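Local coordinates for protein 6-phosphogluconolactonase (Shewanella baltica, PDB 3NWP) that probably hydrolyses 6-phosphogluconolactone to 6-phosphogluconate in the oxidative branch of the pentose phosphate pathway, at residues 140-144 with 145-149; 28-31 with 32-36. All blocks are in the same frame, centred on the assembly; numbering follows the deposited sequence. Where two conformers were deposited one is given.

Interaction 2 comes first along the chain, in the last turns of helix 14-36, just before strand 39-43. Interaction 1 follows about a hundred residues later, in the loop that leaves strand 132-135 and leads to helix 153-158. Their centres are 31 Å apart on opposite sides of the chain's centre, and their nearest atoms stay about 16 Å from each other. Strands 39-43 and 132-135 are parallel neighbours in the mixed sheet, and the helix end of interaction 2 packs on both. The two contacts therefore belong to one Rossmann-like alpha/beta framework: the helix lies against the sheet, whereas 140-149 forms a folded loop beyond a strand.

Interaction 1: residues 140-144 with 145-149; sequences DGHTC and SWFPC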
loop_
_atom_site.group_PDB
_atom_site.type_symbol
_atom_site.label_atom_id
_atom_site.label_comp_id
_atom_site.label_asym_id
_atom_site.label_seq_id
_atom_site.Cartn_x
_atom_site.Cartn_y
_atom_site.Cartn_z
ATOM N N ASP A 140 9.009 1.567 -12.921
ATOM C CA ASP A 140 9.938 0.447 -12.914
ATOM C C ASP A 140 9.332 -0.911 -12.511
ATOM O O ASP A 140 10.042 -1.899 -12.377
ATOM C CB ASP A 140 11.153 0.760 -11.985
ATOM C CG ASP A 140 10.751 0.927 -10.525
ATOM O OD1 ASP A 140 9.550 1.030 -10.249
ATOM O OD2 ASP A 140 11.642 1.055 -9.631
ATOM N N GLY A 141 8.016 -0.923 -12.238
ATOM C CA GLY A 141 7.372 -2.114 -11.699
ATOM C C GLY A 141 7.467 -2.401 -10.219
ATOM O O GLY A 141 6.994 -3.452 -9.788
ATOM N N HIS A 142 8.078 -1.486 -9.453
ATOM C CA HIS A 142 8.129 -1.629 -8.000
ATOM C C HIS A 142 6.749 -1.402 -7.407
ATOM O O HIS A 142 5.898 -0.736 -8.033
ATOM C CB HIS A 142 9.171 -0.695 -7.321
ATOM C CG HIS A 142 8.687 0.656 -6.920
ATOM N ND1 HIS A 142 8.750 1.757 -7.744
ATOM C CD2 HIS A 142 8.172 1.093 -5.740
ATOM C CE1 HIS A 142 8.293 2.819 -7.091
ATOM N NE2 HIS A 142 7.936 2.441 -5.875
ATOM N N THR A 143 6.538 -1.969 -6.227
ATOM C CA THR A 143 5.386 -1.661 -5.388
ATOM C C THR A 143 5.896 -1.642 -3.956
ATOM O O THR A 143 7.007 -2.065 -3.680
ATOM C CB THR A 143 4.247 -2.666 -5.599
ATOM O OG1 THR A 143 3.093 -2.216 -4.882
ATOM C CG2 THR A 143 4.582 -4.081 -5.091
ATOM N N CYS A 144 5.117 -1.091 -3.035
ATOM C CA CYS A 144 5.664 -0.862 -1.665
ATOM C C CYS A 144 7.034 -0.217 -1.824
ATOM O O CYS A 144 7.181 0.730 -2.621
ATOM C CB CYS A 144 5.662 -2.132 -0.824
ATOM S SG CYS A 144 3.994 -2.860 -0.661
ATOM N N SER A 145 8.054 -0.646 -1.046
ATOM C CA SER A 145 9.445 -0.322 -1.369
ATOM C C SER A 145 10.204 -1.594 -1.747
ATOM O O SER A 145 11.374 -1.796 -1.354
ATOM C CB SER A 145 10.162 0.539 -0.283
ATOM O OG SER A 145 9.779 1.907 -0.397
ATOM N N TRP A 146 9.544 -2.443 -2.530
ATOM C CA TRP A 146 10.128 -3.629 -3.139
ATOM C C TRP A 146 10.704 -3.212 -4.463
ATOM O O TRP A 146 10.010 -3.136 -5.470
ATOM C CB TRP A 146 9.095 -4.757 -3.375
ATOM C CG TRP A 146 8.230 -5.179 -2.228
ATOM C CD1 TRP A 146 8.351 -4.869 -0.871
ATOM C CD2 TRP A 146 7.028 -5.942 -2.354
ATOM N NE1 TRP A 146 7.301 -5.421 -0.173
ATOM C CE2 TRP A 146 6.452 -6.046 -1.069
ATOM C CE3 TRP A 146 6.359 -6.510 -3.441
ATOM C CZ2 TRP A 146 5.268 -6.736 -0.851
ATOM C CZ3 TRP A 146 5.160 -7.191 -3.199
ATOM C CH2 TRP A 146 4.627 -7.264 -1.930
ATOM N N PHE A 147 11.976 -2.836 -4.463
ATOM C CA PHE A 147 12.587 -2.252 -5.621
ATOM C C PHE A 147 13.504 -3.262 -6.312
ATOM O O PHE A 147 14.326 -3.902 -5.630
ATOM C CB PHE A 147 13.435 -1.051 -5.230
ATOM C CG PHE A 147 12.668 0.213 -5.036
ATOM C CD1 PHE A 147 12.412 1.045 -6.106
ATOM C CD2 PHE A 147 12.225 0.593 -3.771
ATOM C CE1 PHE A 147 11.725 2.227 -5.927
ATOM C CE2 PHE A 147 11.502 1.741 -3.606
ATOM C CZ PHE A 147 11.262 2.573 -4.680
ATOM N N PRO A 148 13.422 -3.344 -7.617
ATOM C CA PRO A 148 14.300 -4.273 -8.335
ATOM C C PRO A 148 15.783 -3.838 -8.321
ATOM O O PRO A 148 16.658 -4.658 -8.511
ATOM C CB PRO A 148 13.714 -4.291 -9.735
ATOM C CG PRO A 148 12.962 -3.041 -9.911
ATOM C CD PRO A 148 12.498 -2.631 -8.528
ATOM N N CYS A 149 16.029 -2.583 -8.006
ATOM C CA CYS A 149 17.387 -2.072 -7.918
ATOM C C CYS A 149 17.990 -2.198 -6.516
ATOM O O CYS A 149 19.056 -1.633 -6.279
ATOM C CB CYS A 149 17.348 -0.597 -8.333
ATOM S SG CYS A 149 16.326 0.420 -7.235
#
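Asp140 OD1 is gripped twice by His142: ND1 of the imidazole donates to it at 2.7 Å, and His142 N, 3.0 Å from the same OD1, closes an Asx turn. The ring N-H meets the syn lone pair of OD1, which lies almost in the imidazole plane; the backbone N-H arrives from above the carboxylate. The other oxygen, Asp140 OD2, sits at the edge of the Phe147 ring, 3.6 Å from CD1. With CG between the backbone N and the carbonyl carbon (chi1 89°), the imidazole of His142 is set over Phe147 in a face-to-face stack, centroids 4.0 Å apart and planes at 19°, with Phe147 CE1 above the middle of the imidazole. Residues 140-148 read DGHTCSWFP, consistent with the signature loop of the 6-phosphogluconolactonase family, here following strand 132-135. With an alanine here in place of His142, Asp140 OD1 would probably lose its imidazole donor and Phe147 its stacked partner. Further along, Trp146 N bonds to Thr143 O at 2.8 Å, closing a beta-turn. Cys144 CB lies over the face of the indole, 3.9 Å from the centroid of the five-membered ring of Trp146, with SG oblique to it, while Thr143 CG2 comes to 3.4 Å from Trp146 CE3. The indole NE1 is bonded to Leu178 O, but the buried Trp146 O has no hydrogen-bonding partner and lies 3.2 Å from His142 CB.

Interaction 2: residues 28-31 with 32-36; sequences QLQE and AVDAR
The side-chain amide of Gln30 and the carboxylate of Asp34 are turned 45° against each other, one helical turn apart. Gln30 NE2 donates to Asp34 OD1 at 3.0 Å; the acceptor lies nearly in the amide plane, whereas the donor stands above the carboxylate plane. This is an i to i+4 side-chain bond near the C-terminal end of alpha-helix 14-36, running beside the backbone bond from Asp34 N to Gln30 O (2.8 Å). Gln30 leaves the helix with CG anti to the backbone N (chi1 -174°) and then bends at chi2 (65°), which brings its amide back over the following turn. Its other end is held too, OE1 accepting from Asp62 N, so the amide has a partner for both oxygen and nitrogen and its rotation is probably fixed. Ala32 and Val33, together with Leu29, pack on strand 39-43. At the end of the helix, Arg36 forms a salt bridge with Asp131. Consecutive backbone bonds bind the turns together, among them Val33 N to Leu29 O at 2.9 Å and Ala35 N to Glu31 O at 3.0 Å. The CG2 methyl of Val33 lies 3.4 Å from Leu29 O, the carbonyl oxygen that accepts from its own backbone N-H.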
loop_
_atom_site.group_PDB
_atom_site.type_symbol
_atom_site.label_atom_id
_atom_site.label_comp_id
_atom_site.label_asym_id
_atom_site.label_seq_id
_atom_site.Cartn_x
_atom_site.Cartn_y
_atom_site.Cartn_z
ATOM N N GLN A 28 -15.890 -2.306 2.617
ATOM C CA GLN A 28 -15.101 -3.420 3.134
ATOM C C GLN A 28 -14.580 -3.181 4.546
ATOM O O GLN A 28 -14.584 -4.087 5.362
ATOM C CB GLN A 28 -13.954 -3.834 2.201
ATOM C CG GLN A 28 -14.473 -4.557 1.004
ATOM C CD GLN A 28 -13.441 -4.825 -0.014
ATOM O OE1 GLN A 28 -12.524 -4.002 -0.217
ATOM N NE2 GLN A 28 -13.562 -5.960 -0.707
ATOM N N LEU A 29 -14.182 -1.960 4.877
ATOM C CA LEU A 29 -13.724 -1.672 6.242
ATOM C C LEU A 29 -14.893 -1.767 7.236
ATOM O O LEU A 29 -14.724 -2.374 8.309
ATOM C CB LEU A 29 -13.075 -0.283 6.290
ATOM C CG LEU A 29 -11.727 -0.194 5.555
ATOM C CD1 LEU A 29 -11.251 1.309 5.523
ATOM C CD2 LEU A 29 -10.634 -1.153 6.143
ATOM N N GLN A 30 -16.045 -1.220 6.872
ATOM C CA GLN A 30 -17.204 -1.340 7.756
ATOM C C GLN A 30 -17.643 -2.794 7.923
ATOM O O GLN A 30 -17.999 -3.214 9.035
ATOM C CB GLN A 30 -18.346 -0.453 7.318
ATOM C CG GLN A 30 -19.519 -0.452 8.327
ATOM C CD GLN A 30 -19.113 0.151 9.637
ATOM O OE1 GLN A 30 -18.594 1.276 9.658
ATOM N NE2 GLN A 30 -19.305 -0.603 10.743
ATOM N N GLU A 31 -17.621 -3.596 6.864
ATOM C CA GLU A 31 -17.992 -5.003 7.018
ATOM C C GLU A 31 -16.983 -5.753 7.925
ATOM O O GLU A 31 -17.345 -6.712 8.651
ATOM C CB GLU A 31 -18.093 -5.654 5.625
ATOM C CG GLU A 31 -19.223 -5.119 4.792
ATOM C CD GLU A 31 -19.146 -5.410 3.293
ATOM O OE1 GLU A 31 -18.122 -5.923 2.790
ATOM O OE2 GLU A 31 -20.135 -5.068 2.605
ATOM N N ALA A 32 -15.707 -5.355 7.901
ATOM C CA ALA A 32 -14.734 -5.896 8.799
ATOM C C ALA A 32 -14.961 -5.480 10.243
ATOM O O ALA A 32 -14.878 -6.328 11.118
ATOM C CB ALA A 32 -13.307 -5.568 8.339
ATOM N N VAL A 33 -15.271 -4.216 10.493
ATOM C CA VAL A 33 -15.653 -3.749 11.837
ATOM C C VAL A 33 -16.876 -4.539 12.297
ATOM O O VAL A 33 -16.908 -5.042 13.449
ATOM C CB VAL A 33 -15.912 -2.271 11.898
ATOM C CG1 VAL A 33 -16.496 -1.858 13.305
ATOM C CG2 VAL A 33 -14.641 -1.474 11.585
ATOM N N ASP A 34 -17.890 -4.686 11.447
ATOM C CA ASP A 34 -19.068 -5.466 11.848
ATOM C C ASP A 34 -18.691 -6.887 12.234
ATOM O O ASP A 34 -19.174 -7.419 13.254
ATOM C CB ASP A 34 -20.149 -5.507 10.747
ATOM C CG ASP A 34 -20.760 -4.149 10.451
ATOM O OD1 ASP A 34 -20.623 -3.199 11.238
ATOM O OD2 ASP A 34 -21.391 -4.057 9.369
ATOM N N ALA A 35 -17.854 -7.551 11.438
ATOM C CA ALA A 35 -17.561 -8.948 11.679
ATOM C C ALA A 35 -16.666 -9.164 12.841
ATOM O O ALA A 35 -16.868 -10.136 13.571
ATOM C CB ALA A 35 -16.911 -9.588 10.389
ATOM N N ARG A 36 -15.662 -8.333 13.015
ATOM C CA ARG A 36 -14.553 -8.574 13.951
ATOM C C ARG A 36 -14.341 -7.551 15.030
ATOM O O ARG A 36 -13.511 -7.750 15.931
ATOM C CB ARG A 36 -13.254 -8.797 13.162
ATOM C CG ARG A 36 -13.231 -10.132 12.438
ATOM C CD ARG A 36 -12.001 -10.314 11.500
ATOM N NE ARG A 36 -12.111 -9.468 10.314
ATOM C CZ ARG A 36 -12.834 -9.737 9.244
ATOM N NH1 ARG A 36 -13.587 -10.853 9.183
ATOM N NH2 ARG A 36 -12.879 -8.868 8.238
#